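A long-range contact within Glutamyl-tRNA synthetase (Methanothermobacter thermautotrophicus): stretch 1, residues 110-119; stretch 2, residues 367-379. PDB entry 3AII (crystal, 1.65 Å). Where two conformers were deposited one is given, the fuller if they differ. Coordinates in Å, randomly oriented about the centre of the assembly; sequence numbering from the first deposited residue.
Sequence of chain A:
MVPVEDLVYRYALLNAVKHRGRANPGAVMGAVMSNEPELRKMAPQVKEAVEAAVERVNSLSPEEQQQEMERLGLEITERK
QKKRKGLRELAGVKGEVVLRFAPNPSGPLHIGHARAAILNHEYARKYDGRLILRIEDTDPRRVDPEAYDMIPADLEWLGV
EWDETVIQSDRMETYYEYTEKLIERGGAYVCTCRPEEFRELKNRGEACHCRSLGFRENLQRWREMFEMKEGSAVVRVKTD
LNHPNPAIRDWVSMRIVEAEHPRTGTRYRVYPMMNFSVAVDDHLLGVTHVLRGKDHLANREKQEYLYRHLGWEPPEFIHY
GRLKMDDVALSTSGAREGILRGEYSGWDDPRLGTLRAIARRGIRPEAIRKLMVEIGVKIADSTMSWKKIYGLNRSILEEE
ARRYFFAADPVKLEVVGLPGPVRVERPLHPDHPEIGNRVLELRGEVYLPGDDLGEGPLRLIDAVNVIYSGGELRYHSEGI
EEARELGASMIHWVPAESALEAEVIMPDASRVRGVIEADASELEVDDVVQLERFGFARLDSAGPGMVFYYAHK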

# COMPACT_ATOMS: atom_id res chain seq x y z
N HIS A 110 0.03 2.49 -1.71
CA HIS A 110 0.68 1.84 -0.57
C HIS A 110 -0.31 1.68 0.58
O HIS A 110 -1.49 1.99 0.45
N ILE A 111 0.15 1.15 1.71
CA ILE A 111 -0.74 0.89 2.83
C ILE A 111 -1.48 2.11 3.36
O ILE A 111 -2.66 2.03 3.73
N GLY A 112 -0.81 3.26 3.37
CA GLY A 112 -1.45 4.51 3.74
C GLY A 112 -2.64 4.82 2.86
O GLY A 112 -3.71 5.20 3.34
N HIS A 113 -2.48 4.65 1.55
CA HIS A 113 -3.60 4.86 0.64
C HIS A 113 -4.72 3.92 0.98
O HIS A 113 -5.88 4.29 0.96
N ALA A 114 -4.38 2.67 1.25
CA ALA A 114 -5.41 1.67 1.47
C ALA A 114 -6.39 2.08 2.56
O ALA A 114 -7.59 1.85 2.44
N ARG A 115 -5.89 2.70 3.63
CA ARG A 115 -6.75 3.18 4.70
C ARG A 115 -7.83 4.17 4.23
O ARG A 115 -9.01 3.99 4.52
N ALA A 116 -7.43 5.23 3.52
CA ALA A 116 -8.40 6.20 3.00
C ALA A 116 -9.39 5.53 2.05
O ALA A 116 -10.59 5.81 2.07
N ALA A 117 -8.88 4.64 1.21
CA ALA A 117 -9.73 3.97 0.23
C ALA A 117 -10.77 3.10 0.91
O ALA A 117 -11.96 3.15 0.60
N ILE A 118 -10.30 2.29 1.86
CA ILE A 118 -11.19 1.39 2.58
C ILE A 118 -12.24 2.15 3.40
O ILE A 118 -13.42 1.84 3.34
N LEU A 119 -11.81 3.16 4.15
CA LEU A 119 -12.74 3.88 5.00
C LEU A 119 -13.82 4.57 4.17
O LEU A 119 -15.01 4.50 4.47
N ALA A 367 -7.32 -8.97 4.86
CA ALA A 367 -6.55 -8.67 6.07
C ALA A 367 -6.36 -7.16 6.21
O ALA A 367 -6.49 -6.60 7.30
N ILE A 368 -6.06 -6.51 5.09
CA ILE A 368 -5.91 -5.06 5.06
C ILE A 368 -7.22 -4.37 5.40
O ILE A 368 -7.26 -3.42 6.20
N ARG A 369 -8.30 -4.83 4.78
CA ARG A 369 -9.61 -4.24 5.04
C ARG A 369 -9.97 -4.38 6.51
O ARG A 369 -10.42 -3.42 7.13
N LYS A 370 -9.75 -5.56 7.07
CA LYS A 370 -10.10 -5.79 8.47
C LYS A 370 -9.32 -4.89 9.42
O LYS A 370 -9.88 -4.34 10.37
N LEU A 371 -8.03 -4.72 9.13
CA LEU A 371 -7.17 -3.86 9.93
C LEU A 371 -7.72 -2.43 9.94
O LEU A 371 -7.94 -1.84 11.00
N MET A 372 -7.93 -1.89 8.75
CA MET A 372 -8.39 -0.50 8.65
C MET A 372 -9.76 -0.27 9.26
O MET A 372 -10.01 0.79 9.83
N VAL A 373 -10.64 -1.24 9.14
CA VAL A 373 -11.98 -1.13 9.71
C VAL A 373 -11.91 -1.12 11.24
O VAL A 373 -12.58 -0.30 11.88
N GLU A 374 -11.12 -2.01 11.82
CA GLU A 374 -11.05 -2.11 13.27
C GLU A 374 -10.34 -0.90 13.90
O GLU A 374 -10.63 -0.53 15.04
N ILE A 375 -9.41 -0.30 13.17
CA ILE A 375 -8.81 0.96 13.60
C ILE A 375 -9.80 2.13 13.48
O ILE A 375 -9.82 3.03 14.31
N GLY A 376 -10.63 2.10 12.44
CA GLY A 376 -11.67 3.10 12.24
C GLY A 376 -11.16 4.52 12.05
O GLY A 376 -10.00 4.74 11.72
N VAL A 377 -12.05 5.49 12.28
CA VAL A 377 -11.70 6.90 12.09
C VAL A 377 -11.20 7.54 13.39
O VAL A 377 -11.48 8.71 13.68
N LYS A 378 -10.45 6.76 14.15
CA LYS A 378 -9.88 7.21 15.42
C LYS A 378 -9.20 8.57 15.28
O LYS A 378 -8.31 8.75 14.44
N ILE A 379 -9.60 9.52 16.12
CA ILE A 379 -9.02 10.85 16.06
C ILE A 379 -7.55 10.83 16.46
O ILE A 379 -6.71 11.44 15.80

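Two helices more than two hundred residues apart in sequence, 111-119 and 367-375, cross at 71° with their axes 9.4 Å apart at closest approach. The contact buries 604 Å² in all, and Met372, Ile118 and Arg115 have the three largest shares, together about half of it.

Met372 points toward the first helix and lies where the backbones come nearest, opposite Arg115. Its chi angles are m, m and t, and this long, unbranched chain threads along the neighbouring helix: CG of Met372 packs 3.7 Å from CD1 of Ile118, SD of Met372 lies 3.6 Å from CB of Arg115, and CE of Met372 reaches 3.8 Å from CG2 of Ile111. A flexible thioether suits such a course, since it can touch three residues spaced about a turn apart along the helix, Ile118, Arg115 and Ile111, without bringing a polar group that needs a partner.

Ile118 answers from the other side. Its chi1 is m and chi2 t, and the side chain sits as a knob in a hole formed by Ile368, Arg369, Met372 and Val373. The branched shape fills this pocket: CD1 of Ile118 lies 3.7 Å from CG2 of Ile368 and 3.8 Å from CA of Arg369, while CG2 of Ile118 comes 4.3 Å from CG2 of Val373. Ile368, with both chi angles m, continues the apolar layer, its CD1 meeting CD1 of Ile111 at 3.5 Å. CG2 of Ile368 is 3.9 Å from CB of Ala114, a small residue that points toward the second helix where the CA atoms of Ala114 and Ile368 are 7.6 Å apart.

Arg115 carries the polar part of the contact. Its CB points sideways, and chi1 to chi3 are all t, so the extended chain runs to the end of the second helix. There NH2 of Arg115 donates a nearly straight hydrogen bond to O of Gly376, 3.2 Å away. This carbonyl lies at the guanidinium edge, as a donor N-H requires, while CG2 of Ile375 packs over one face, 3.7 Å from NH2 of Arg115. Water 1 accepts from NE of Arg115 at 2.8 Å and donates to O of Met372 and to O of Gly376, each 2.7 Å from the water oxygen, tying the arginine to the last helical turn. Gly376 leaves the helix with positive phi, a conformation that favours glycine.

Leu119, m and t, closes this end: its CB points sideways, but CD2 of Leu119 reaches 3.8 Å from O of Met372, and CD1 of Leu119 lies 4.3 Å from CG1 of Val377.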

# COMPACT_ATOMS: atom_id res chain seq x y z
CB HIS A 110 1.95 2.58 -0.15
CG HIS A 110 1.75 4.04 0.10
ND1 HIS A 110 1.07 4.52 1.20
CD2 HIS A 110 2.16 5.13 -0.59
CE1 HIS A 110 1.06 5.84 1.16
NE2 HIS A 110 1.72 6.23 0.08
CB ILE A 111 0.01 0.17 4.00
CG1 ILE A 111 0.09 -1.32 3.71
CG2 ILE A 111 -0.72 0.38 5.31
CD1 ILE A 111 -1.24 -2.03 3.83
CB HIS A 113 -3.20 4.57 -0.81
CG HIS A 113 -2.27 5.57 -1.40
ND1 HIS A 113 -0.96 5.26 -1.72
CD2 HIS A 113 -2.46 6.86 -1.77
CE1 HIS A 113 -0.38 6.33 -2.24
NE2 HIS A 113 -1.27 7.31 -2.29
CB ALA A 114 -4.78 0.30 1.80
CB ARG A 115 -5.92 3.79 5.82
CG ARG A 115 -6.72 4.08 7.06
CD ARG A 115 -5.85 4.54 8.21
NE ARG A 115 -6.67 4.91 9.36
CZ ARG A 115 -6.25 5.67 10.36
NH1 ARG A 115 -5.02 6.16 10.35
NH2 ARG A 115 -7.08 5.95 11.36
CB ALA A 116 -7.69 7.34 2.28
CB ALA A 117 -8.88 3.15 -0.72
CB ILE A 118 -10.38 0.44 3.48
CG1 ILE A 118 -9.61 -0.56 2.62
CG2 ILE A 118 -11.31 -0.30 4.45
CD1 ILE A 118 -8.40 -1.13 3.29
CB LEU A 119 -12.01 4.88 5.90
CG LEU A 119 -11.13 4.21 6.95
CD1 LEU A 119 -10.29 5.24 7.69
CD2 LEU A 119 -11.99 3.41 7.91
CB ALA A 367 -5.19 -9.37 6.03
CB ILE A 368 -5.41 -4.58 3.69
CG1 ILE A 368 -4.06 -5.21 3.37
CG2 ILE A 368 -5.31 -3.07 3.66
CD1 ILE A 368 -3.03 -5.01 4.45
CB ARG A 369 -10.70 -4.86 4.16
CG ARG A 369 -12.07 -4.22 4.37
CD ARG A 369 -13.11 -4.76 3.40
NE ARG A 369 -12.83 -4.42 2.01
CZ ARG A 369 -13.24 -3.31 1.40
NH1 ARG A 369 -12.93 -3.10 0.14
NH2 ARG A 369 -13.95 -2.39 2.06
CB LYS A 370 -9.92 -7.27 8.86
CG LYS A 370 -10.22 -7.53 10.33
CD LYS A 370 -10.46 -9.00 10.63
CE LYS A 370 -10.70 -9.20 12.13
NZ LYS A 370 -11.16 -10.58 12.47
CB LEU A 371 -5.75 -3.84 9.37
CG LEU A 371 -4.81 -2.86 10.08
CD1 LEU A 371 -4.60 -3.29 11.53
CD2 LEU A 371 -3.49 -2.75 9.35
CB MET A 372 -8.38 -0.04 7.19
CG MET A 372 -7.00 -0.12 6.55
SD MET A 372 -5.73 0.64 7.58
CE MET A 372 -4.32 0.59 6.48
CB VAL A 373 -12.90 -2.27 9.25
CG1 VAL A 373 -14.15 -2.33 10.11
CG2 VAL A 373 -13.27 -2.07 7.78
CB GLU A 374 -10.45 -3.45 13.73
CG GLU A 374 -8.93 -3.55 13.71
CD GLU A 374 -8.43 -4.95 14.06
OE1 GLU A 374 -9.27 -5.88 14.19
OE2 GLU A 374 -7.21 -5.13 14.20
CB ILE A 375 -7.52 1.29 12.82
CG1 ILE A 375 -6.42 0.30 13.19
CG2 ILE A 375 -7.07 2.72 13.10
CD1 ILE A 375 -5.16 0.46 12.37
CB VAL A 377 -12.88 7.70 11.51
CG1 VAL A 377 -13.19 7.24 10.10
CG2 VAL A 377 -14.11 7.56 12.40
CB LYS A 378 -8.88 6.16 15.93
CG LYS A 378 -8.21 6.52 17.24
CD LYS A 378 -7.29 5.40 17.70
CE LYS A 378 -6.56 5.79 18.98
NZ LYS A 378 -5.77 4.65 19.52
CB ILE A 379 -9.77 11.85 16.97
CG1 ILE A 379 -11.27 11.82 16.68
CG2 ILE A 379 -9.21 13.25 16.78
CD1 ILE A 379 -11.63 12.16 15.25
O HOH W 1 -8.66 3.13 10.09